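Local atomic coordinates of globin II, extracellular (Lumbricus terrestris, PDB entry 1X9F), a protein that probably carries oxygen in the blood of the earthworm as a haem-bearing globin subunit of the giant extracellular erythrocruorin. Residues 106-117 and 127-138. Residues are numbered along the deposited sequence; the frame is centred on the assembly and turned at random.
With HEM (protoporphyrin IX containing Fe), chain O.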
# COMPACT_ATOMS: atom_id res chain seq x y z
N PHE B 106 36.30 38.89 -18.23
CA PHE B 106 35.52 37.76 -18.76
C PHE B 106 36.31 36.49 -18.57
O PHE B 106 35.74 35.42 -18.37
CB PHE B 106 35.20 37.93 -20.24
CG PHE B 106 34.17 38.95 -20.52
CD1 PHE B 106 34.54 40.22 -20.90
CD2 PHE B 106 32.82 38.65 -20.37
CE1 PHE B 106 33.59 41.19 -21.15
CE2 PHE B 106 31.86 39.61 -20.62
CZ PHE B 106 32.24 40.88 -21.01
N ASP B 107 37.63 36.63 -18.63
CA ASP B 107 38.52 35.51 -18.48
C ASP B 107 38.51 34.93 -17.07
O ASP B 107 38.42 33.71 -16.90
CB ASP B 107 39.94 35.91 -18.88
CG ASP B 107 40.82 34.71 -19.12
OD1 ASP B 107 40.64 34.04 -20.16
OD2 ASP B 107 41.72 34.35 -18.33
N ALA B 108 38.58 35.79 -16.05
CA ALA B 108 38.52 35.34 -14.66
C ALA B 108 37.16 34.73 -14.34
O ALA B 108 37.07 33.71 -13.64
CB ALA B 108 38.83 36.48 -13.72
N PHE B 109 36.10 35.35 -14.86
CA PHE B 109 34.75 34.87 -14.66
C PHE B 109 34.63 33.44 -15.16
O PHE B 109 34.12 32.57 -14.45
CB PHE B 109 33.76 35.77 -15.39
CG PHE B 109 32.33 35.53 -14.99
CD1 PHE B 109 31.44 34.95 -15.88
CD2 PHE B 109 31.89 35.88 -13.72
CE1 PHE B 109 30.12 34.74 -15.51
CE2 PHE B 109 30.58 35.67 -13.35
CZ PHE B 109 29.69 35.09 -14.24
N LYS B 110 35.12 33.19 -16.37
CA LYS B 110 35.10 31.86 -16.95
C LYS B 110 35.81 30.85 -16.06
O LYS B 110 35.31 29.74 -15.85
CB LYS B 110 35.72 31.88 -18.34
CG LYS B 110 35.76 30.51 -18.99
CD LYS B 110 36.31 30.59 -20.40
CE LYS B 110 37.83 30.70 -20.40
NZ LYS B 110 38.37 30.25 -21.71
N THR B 111 36.98 31.23 -15.54
CA THR B 111 37.76 30.36 -14.66
C THR B 111 36.96 30.05 -13.41
O THR B 111 36.95 28.92 -12.93
CB THR B 111 39.09 31.05 -14.29
OG1 THR B 111 39.85 31.28 -15.48
CG2 THR B 111 39.99 30.13 -13.47
N ALA B 112 36.30 31.08 -12.90
CA ALA B 112 35.51 30.98 -11.69
C ALA B 112 34.32 30.03 -11.88
O ALA B 112 34.12 29.13 -11.07
CB ALA B 112 35.04 32.35 -11.24
N ILE B 113 33.55 30.24 -12.96
CA ILE B 113 32.45 29.33 -13.29
C ILE B 113 32.95 27.89 -13.30
O ILE B 113 32.36 27.02 -12.65
CB ILE B 113 31.83 29.66 -14.67
CG1 ILE B 113 31.09 31.00 -14.64
CG2 ILE B 113 30.86 28.56 -15.10
CD1 ILE B 113 30.70 31.47 -16.03
N LEU B 114 34.03 27.64 -14.04
CA LEU B 114 34.56 26.28 -14.17
C LEU B 114 35.00 25.71 -12.84
O LEU B 114 34.86 24.52 -12.59
CB LEU B 114 35.72 26.25 -15.17
CG LEU B 114 35.34 25.87 -16.60
CD1 LEU B 114 34.21 26.73 -17.16
CD2 LEU B 114 36.57 25.99 -17.48
N HIS B 115 35.48 26.59 -11.98
CA HIS B 115 36.01 26.19 -10.70
C HIS B 115 34.90 25.77 -9.74
O HIS B 115 34.98 24.72 -9.10
CB HIS B 115 36.76 27.37 -10.12
CG HIS B 115 37.30 27.11 -8.77
ND1 HIS B 115 38.31 26.20 -8.54
CD2 HIS B 115 36.98 27.63 -7.56
CE1 HIS B 115 38.59 26.17 -7.25
NE2 HIS B 115 37.80 27.03 -6.63
N VAL B 116 33.88 26.61 -9.66
CA VAL B 116 32.75 26.34 -8.81
C VAL B 116 31.97 25.13 -9.33
O VAL B 116 31.59 24.26 -8.54
CB VAL B 116 31.86 27.60 -8.66
CG1 VAL B 116 30.66 27.32 -7.78
CG2 VAL B 116 32.68 28.75 -8.06
N VAL B 117 31.77 25.05 -10.64
CA VAL B 117 31.10 23.89 -11.24
C VAL B 117 31.87 22.59 -10.97
O VAL B 117 31.26 21.59 -10.58
CB VAL B 117 30.81 24.11 -12.75
CG1 VAL B 117 30.50 22.80 -13.46
CG2 VAL B 117 29.64 25.08 -12.93
N ARG B 127 35.80 19.83 -18.16
CA ARG B 127 36.39 21.16 -18.16
C ARG B 127 36.58 21.72 -19.56
O ARG B 127 36.33 22.90 -19.81
CB ARG B 127 37.73 21.09 -17.43
CG ARG B 127 38.43 22.40 -17.32
CD ARG B 127 39.64 22.39 -16.42
NE ARG B 127 39.93 23.75 -15.99
CZ ARG B 127 40.55 24.67 -16.72
NH1 ARG B 127 40.99 24.38 -17.94
NH2 ARG B 127 40.74 25.89 -16.23
N GLU B 128 37.04 20.86 -20.47
CA GLU B 128 37.28 21.28 -21.84
C GLU B 128 35.99 21.68 -22.56
O GLU B 128 35.99 22.63 -23.34
CB GLU B 128 38.02 20.20 -22.63
CG GLU B 128 39.52 20.18 -22.40
CD GLU B 128 40.25 19.29 -23.38
OE1 GLU B 128 39.94 18.07 -23.43
OE2 GLU B 128 41.13 19.79 -24.10
N ALA B 129 34.91 20.95 -22.29
CA ALA B 129 33.61 21.23 -22.87
C ALA B 129 33.02 22.52 -22.28
O ALA B 129 32.47 23.34 -23.02
CB ALA B 129 32.66 20.06 -22.66
N TRP B 130 33.16 22.70 -20.97
CA TRP B 130 32.73 23.94 -20.32
C TRP B 130 33.52 25.14 -20.81
O TRP B 130 32.94 26.15 -21.20
CB TRP B 130 32.83 23.83 -18.80
CG TRP B 130 31.64 23.20 -18.17
CD1 TRP B 130 31.41 21.86 -18.02
CD2 TRP B 130 30.52 23.87 -17.59
NE1 TRP B 130 30.21 21.65 -17.38
CE2 TRP B 130 29.64 22.87 -17.10
CE3 TRP B 130 30.16 25.21 -17.42
CZ2 TRP B 130 28.43 23.17 -16.46
CZ3 TRP B 130 28.96 25.51 -16.78
CH2 TRP B 130 28.11 24.49 -16.31
N ASP B 131 34.84 25.02 -20.80
CA ASP B 131 35.72 26.10 -21.23
C ASP B 131 35.32 26.61 -22.62
O ASP B 131 35.20 27.82 -22.86
CB ASP B 131 37.17 25.63 -21.22
CG ASP B 131 38.14 26.75 -21.53
OD1 ASP B 131 38.18 27.73 -20.76
OD2 ASP B 131 38.90 26.72 -22.52
N ALA B 132 35.10 25.66 -23.53
CA ALA B 132 34.75 25.97 -24.91
C ALA B 132 33.40 26.68 -25.01
O ALA B 132 33.26 27.65 -25.76
CB ALA B 132 34.75 24.70 -25.73
N CYS B 133 32.42 26.19 -24.26
CA CYS B 133 31.07 26.72 -24.32
C CYS B 133 30.91 28.05 -23.58
O CYS B 133 30.14 28.90 -24.02
CB CYS B 133 30.06 25.67 -23.83
SG CYS B 133 29.77 24.36 -25.06
N ILE B 134 31.63 28.24 -22.48
CA ILE B 134 31.62 29.55 -21.81
C ILE B 134 32.29 30.62 -22.70
O ILE B 134 31.81 31.75 -22.78
CB ILE B 134 32.27 29.50 -20.39
CG1 ILE B 134 31.52 28.52 -19.47
CG2 ILE B 134 32.30 30.89 -19.75
CD1 ILE B 134 30.02 28.78 -19.32
N ASP B 135 33.38 30.24 -23.37
CA ASP B 135 34.03 31.11 -24.34
C ASP B 135 33.07 31.56 -25.40
O ASP B 135 32.95 32.76 -25.67
CB ASP B 135 35.19 30.38 -25.03
CG ASP B 135 36.53 30.83 -24.52
OD1 ASP B 135 36.59 31.48 -23.45
OD2 ASP B 135 37.60 30.57 -25.12
N HIS B 136 32.39 30.59 -26.01
CA HIS B 136 31.41 30.87 -27.04
C HIS B 136 30.37 31.87 -26.56
O HIS B 136 29.94 32.74 -27.32
CB HIS B 136 30.71 29.60 -27.50
CG HIS B 136 29.75 29.83 -28.61
ND1 HIS B 136 30.10 30.51 -29.76
CD2 HIS B 136 28.44 29.51 -28.76
CE1 HIS B 136 29.06 30.59 -30.56
NE2 HIS B 136 28.04 29.98 -29.98
N ILE B 137 29.96 31.73 -25.30
CA ILE B 137 28.92 32.60 -24.75
C ILE B 137 29.47 34.00 -24.52
O ILE B 137 28.82 35.00 -24.85
CB ILE B 137 28.32 31.96 -23.47
CG1 ILE B 137 27.39 30.80 -23.86
CG2 ILE B 137 27.56 33.00 -22.65
CD1 ILE B 137 27.13 29.80 -22.75
N GLU B 138 30.68 34.07 -23.97
CA GLU B 138 31.33 35.35 -23.71
C GLU B 138 31.71 36.12 -24.98
O GLU B 138 31.65 37.35 -24.99
CB GLU B 138 32.54 35.16 -22.78
CG GLU B 138 32.16 34.79 -21.35
CD GLU B 138 33.35 34.62 -20.43
OE1 GLU B 138 33.24 35.01 -19.24
OE2 GLU B 138 34.40 34.10 -20.88
CHA HEM O . 24.93 43.12 -15.37
CHB HEM O . 25.15 38.74 -17.53
CHC HEM O . 30.04 38.83 -17.26
CHD HEM O . 29.83 43.32 -15.32
C1A HEM O . 24.54 41.82 -15.93
C2A HEM O . 23.20 41.48 -16.04
C3A HEM O . 23.20 40.16 -16.67
C4A HEM O . 24.65 39.94 -16.87
CMA HEM O . 22.03 39.27 -17.03
CAA HEM O . 21.99 42.24 -15.55
CBA HEM O . 21.37 43.14 -16.59
CGA HEM O . 20.26 43.89 -15.89
O1A HEM O . 19.18 43.30 -15.66
O2A HEM O . 20.48 45.07 -15.54
C1B HEM O . 26.56 38.38 -17.63
C2B HEM O . 26.92 37.15 -18.14
C3B HEM O . 28.27 37.21 -18.06
C4B HEM O . 28.66 38.41 -17.53
CMB HEM O . 26.05 36.03 -18.65
CAB HEM O . 29.00 36.16 -18.47
CBB HEM O . 29.62 35.09 -18.92
C1C HEM O . 30.41 40.10 -16.63
C2C HEM O . 31.74 40.37 -16.36
C3C HEM O . 31.68 41.63 -15.82
C4C HEM O . 30.34 42.02 -15.80
CMC HEM O . 32.91 39.47 -16.63
CAC HEM O . 32.86 42.40 -15.35
CBC HEM O . 33.67 41.86 -14.42
C1D HEM O . 28.40 43.69 -15.17
C2D HEM O . 28.02 44.89 -14.56
C3D HEM O . 26.65 44.87 -14.54
C4D HEM O . 26.32 43.59 -15.19
CMD HEM O . 28.93 45.97 -14.02
CAD HEM O . 25.70 45.92 -14.02
CBD HEM O . 25.66 45.92 -12.50
CGD HEM O . 24.65 46.96 -12.10
O1D HEM O . 23.45 46.81 -12.42
O2D HEM O . 25.05 47.95 -11.45
NA HEM O . 25.46 40.95 -16.47
NB HEM O . 27.58 39.18 -17.25
NC HEM O . 29.52 41.08 -16.34
ND HEM O . 27.40 42.87 -15.56
FE HEM O . 27.49 41.06 -16.47
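Segments 106-117 and 127-138 run roughly antiparallel, at 143° between their directions and 10.1 Å between axes at closest approach, with Lys110 facing Ile134 midway. Lys110 enters a knobs-into-holes site formed by Asp131, Ile134, Asp135 and Glu138. Its CG lies 3.6 Å from Ile134 CG2; beyond it the chain, started anti to the backbone N (chi1 178°), bends at chi3 (79°) and sets the ammonium between two acids one turn apart. NZ donates to Asp131 OD1 at 2.7 Å and to Asp135 OD1 at 2.8 Å, meeting each oxygen from above its carboxylate plane. With an alanine in place of Lys110, both aspartates would probably lose their shared cation and a gap would open beside Ile134. Leu114 is the next knob, set among Arg127, Trp130, Asp131 and Ile134: CD1 lies against Trp130 CB, while CD2 meets CB and CA of Asp131 and lies over one face of the Arg127 guanidinium, offset toward its rim. The segments belong to helices 103-121 and 127-142, the last two of the globin fold, G and H in the usual lettering, packed as an antiparallel pair. Val117 lays CG1 over the six-membered ring of Trp130 in a CH-pi contact, 3.9 Å from the centroid, and Ile113 CG2 approaches the same ring obliquely. The indole NE1 is hydrogen-bonded to Glu15 of helix 6-20, which also packs against Trp130 through Val12 and Trp16. At the haem end, Glu138, extended beyond CG, slides past Phe106 in the opposite direction, with OE1 at the edge of the ring, in its plane, and 2.7 Å from Phe106 O. Glu138 CG and Phe109 CE1 both touch the haem vinyl carbon CBB, each at 3.5 Å, while the haem methyl CMC sits over one face of Phe106.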